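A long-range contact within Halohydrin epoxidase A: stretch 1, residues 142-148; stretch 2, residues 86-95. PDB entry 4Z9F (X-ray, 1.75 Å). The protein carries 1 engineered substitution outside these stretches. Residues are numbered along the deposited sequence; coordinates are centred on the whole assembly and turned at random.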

# COMPACT_ATOMS: atom_id res chain seq x y z
N ALA C 142 8.80 11.26 -9.76
CA ALA C 142 8.53 11.96 -11.02
C ALA C 142 9.54 11.63 -12.11
O ALA C 142 9.19 11.58 -13.29
CB ALA C 142 8.52 13.47 -10.79
N TYR C 143 10.80 11.41 -11.75
CA TYR C 143 11.85 11.29 -12.75
C TYR C 143 12.13 9.84 -13.14
O TYR C 143 13.08 9.60 -13.90
CB TYR C 143 13.12 11.97 -12.26
CG TYR C 143 13.44 11.74 -10.80
CD1 TYR C 143 14.17 10.63 -10.39
CD2 TYR C 143 13.04 12.66 -9.82
CE1 TYR C 143 14.49 10.42 -9.05
CE2 TYR C 143 13.35 12.46 -8.48
CZ TYR C 143 14.08 11.34 -8.10
OH TYR C 143 14.39 11.14 -6.78
N ASN C 144 11.33 8.89 -12.66
CA ASN C 144 11.47 7.47 -13.01
C ASN C 144 10.19 6.90 -13.62
O ASN C 144 9.68 5.88 -13.14
CB ASN C 144 11.85 6.65 -11.78
CG ASN C 144 13.10 7.13 -11.09
OD1 ASN C 144 13.08 7.47 -9.90
ND2 ASN C 144 14.21 7.15 -11.82
N PRO C 145 9.66 7.49 -14.70
CA PRO C 145 8.37 7.02 -15.22
C PRO C 145 8.44 5.78 -16.09
O PRO C 145 7.39 5.26 -16.48
CB PRO C 145 7.86 8.21 -16.02
CG PRO C 145 9.14 8.84 -16.56
CD PRO C 145 10.21 8.58 -15.53
N LEU C 146 9.63 5.31 -16.44
CA LEU C 146 9.78 4.04 -17.14
C LEU C 146 10.47 3.00 -16.27
O LEU C 146 10.04 1.84 -16.24
CB LEU C 146 10.58 4.22 -18.44
CG LEU C 146 9.89 5.15 -19.45
CD1 LEU C 146 10.81 5.42 -20.62
CD2 LEU C 146 8.58 4.53 -19.92
N TYR C 147 11.51 3.43 -15.57
CA TYR C 147 12.22 2.62 -14.58
C TYR C 147 11.31 2.18 -13.45
O TYR C 147 11.40 1.04 -12.97
CB TYR C 147 13.39 3.44 -14.05
CG TYR C 147 14.31 2.84 -13.00
CD1 TYR C 147 14.14 3.15 -11.65
CD2 TYR C 147 15.39 2.06 -13.35
CE1 TYR C 147 15.01 2.64 -10.69
CE2 TYR C 147 16.25 1.54 -12.40
CZ TYR C 147 16.06 1.85 -11.07
OH TYR C 147 16.91 1.35 -10.10
N GLY C 148 10.43 3.07 -12.98
CA GLY C 148 9.49 2.73 -11.94
C GLY C 148 8.60 1.56 -12.32
O GLY C 148 8.54 0.55 -11.61
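Stretch 2 86-95: MNRLPIEGTS

Stretch 2 begins with a short 3-10 segment at Met86 and Asn87, closed by a backbone hydrogen bond from Leu89 N to Met86 O (3.1 Å). An extended piece, Leu89 and Pro90, follows. A type II turn runs from Ile91 to Thr94. Gly93 takes a positive phi of 82°, where a CB would jam against the preceding carbonyl. Thr94 OG1 donates to Pro90 O (2.5 Å). No single direction describes the pairing: Tyr147 CA lies 5.2 Å from Asn87 CA, Asn144 CA lies 5.1 Å from Arg88 CA, and Pro145 CA lies 6.0 Å from Pro90 CA. The contact buries 514 Å², both sides summed.

One direct hydrogen bond links the stretches: Asn144 ND2 donates to Asn87 O at 2.7 Å. Water 1 adds a bridge. It donates to Asn87 O (2.9 Å) and Leu89 O (2.7 Å) and accepts from Tyr147 N (3.0 Å). Asn87 O therefore receives both the Asn144 amide and the water.

Two aromatic rings are covered by stretch 2. The Arg88 guanidinium lies flat on Tyr143, with planes at 5° and centres 3.9 Å apart. Arg88 CZ is also 3.9 Å from the Tyr143 ring centroid, a cation-pi contact over the face. Asn87 CB sits over a face of the Tyr147 ring, 3.6 Å from its centroid, in a CH-pi contact. The backbones meet closely too: Arg88 CA approaches Tyr143 O at 3.2 Å in a CA-H...O contact.

The apolar part centres on Pro145 and Leu146, both directed toward stretch 2. Pro145 CB meets Ile91 CD1 at 3.6 Å, and Pro145 CG lies 3.8 Å from Pro90 CA. Leu146 CD1 reaches Leu89 CB at 4.2 Å and Thr94 CG2 at 4.1 Å. Its other methyl, Leu146 CD2, is 4.4 Å from Ile91 CG1.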

# COMPACT_ATOMS: atom_id res chain seq x y z
N MET C 86 19.82 5.79 -17.51
CA MET C 86 18.59 5.27 -18.09
C MET C 86 17.49 5.15 -17.04
O MET C 86 16.31 5.20 -17.40
CB MET C 86 18.85 3.92 -18.77
CG MET C 86 19.77 4.01 -19.98
SD MET C 86 19.79 2.51 -21.00
CE MET C 86 18.23 2.67 -21.90
N ASN C 87 17.84 5.00 -15.77
CA ASN C 87 16.81 5.00 -14.73
C ASN C 87 16.00 6.29 -14.74
O ASN C 87 14.84 6.29 -14.31
CB ASN C 87 17.45 4.80 -13.35
CG ASN C 87 18.32 5.98 -12.92
OD1 ASN C 87 19.15 6.47 -13.68
ND2 ASN C 87 18.12 6.43 -11.69
N ARG C 88 16.56 7.38 -15.25
CA ARG C 88 15.86 8.66 -15.28
C ARG C 88 15.28 9.00 -16.64
O ARG C 88 14.94 10.16 -16.88
CB ARG C 88 16.80 9.78 -14.81
CG ARG C 88 17.03 9.78 -13.32
CD ARG C 88 18.01 10.85 -12.93
NE ARG C 88 17.88 11.20 -11.53
CZ ARG C 88 17.19 12.24 -11.08
NH1 ARG C 88 17.12 12.48 -9.78
NH2 ARG C 88 16.58 13.06 -11.94
N LEU C 89 15.15 8.02 -17.54
CA LEU C 89 14.57 8.31 -18.84
C LEU C 89 13.13 8.79 -18.67
O LEU C 89 12.35 8.14 -17.95
CB LEU C 89 14.60 7.07 -19.75
CG LEU C 89 15.96 6.85 -20.42
CD1 LEU C 89 16.04 5.46 -21.03
CD2 LEU C 89 16.22 7.91 -21.48
N PRO C 90 12.75 9.90 -19.30
CA PRO C 90 11.37 10.36 -19.26
C PRO C 90 10.54 9.63 -20.32
O PRO C 90 11.05 8.86 -21.12
CB PRO C 90 11.50 11.85 -19.59
CG PRO C 90 12.68 11.89 -20.53
CD PRO C 90 13.60 10.76 -20.13
N ILE C 91 9.24 9.91 -20.33
CA ILE C 91 8.38 9.28 -21.32
C ILE C 91 8.55 9.95 -22.69
O ILE C 91 8.74 9.27 -23.71
CB ILE C 91 6.92 9.31 -20.85
CG1 ILE C 91 6.79 8.55 -19.53
CG2 ILE C 91 6.01 8.74 -21.91
CD1 ILE C 91 5.61 9.00 -18.72
N GLU C 92 8.50 11.27 -22.72
CA GLU C 92 8.58 11.99 -23.99
C GLU C 92 9.98 11.92 -24.59
O GLU C 92 10.96 12.19 -23.90
CB GLU C 92 8.19 13.45 -23.80
CG GLU C 92 6.72 13.70 -23.65
CD GLU C 92 6.42 15.17 -23.61
OE1 GLU C 92 6.57 15.79 -22.53
OE2 GLU C 92 6.05 15.72 -24.67
N GLY C 93 10.07 11.59 -25.87
CA GLY C 93 11.34 11.64 -26.56
C GLY C 93 12.24 10.43 -26.38
O GLY C 93 13.29 10.36 -27.02
N THR C 94 11.86 9.49 -25.52
CA THR C 94 12.67 8.29 -25.34
C THR C 94 12.35 7.28 -26.44
O THR C 94 11.18 7.06 -26.79
CB THR C 94 12.41 7.68 -23.95
OG1 THR C 94 12.80 8.62 -22.94
CG2 THR C 94 13.21 6.40 -23.76
N SER C 95 13.39 6.68 -27.01
CA SER C 95 13.22 5.74 -28.11
C SER C 95 12.53 4.47 -27.65
O SER C 95 12.64 4.06 -26.49
CB SER C 95 14.56 5.38 -28.74
OG SER C 95 15.32 4.58 -27.84
O HOH W 1 12.54 6.18 -16.07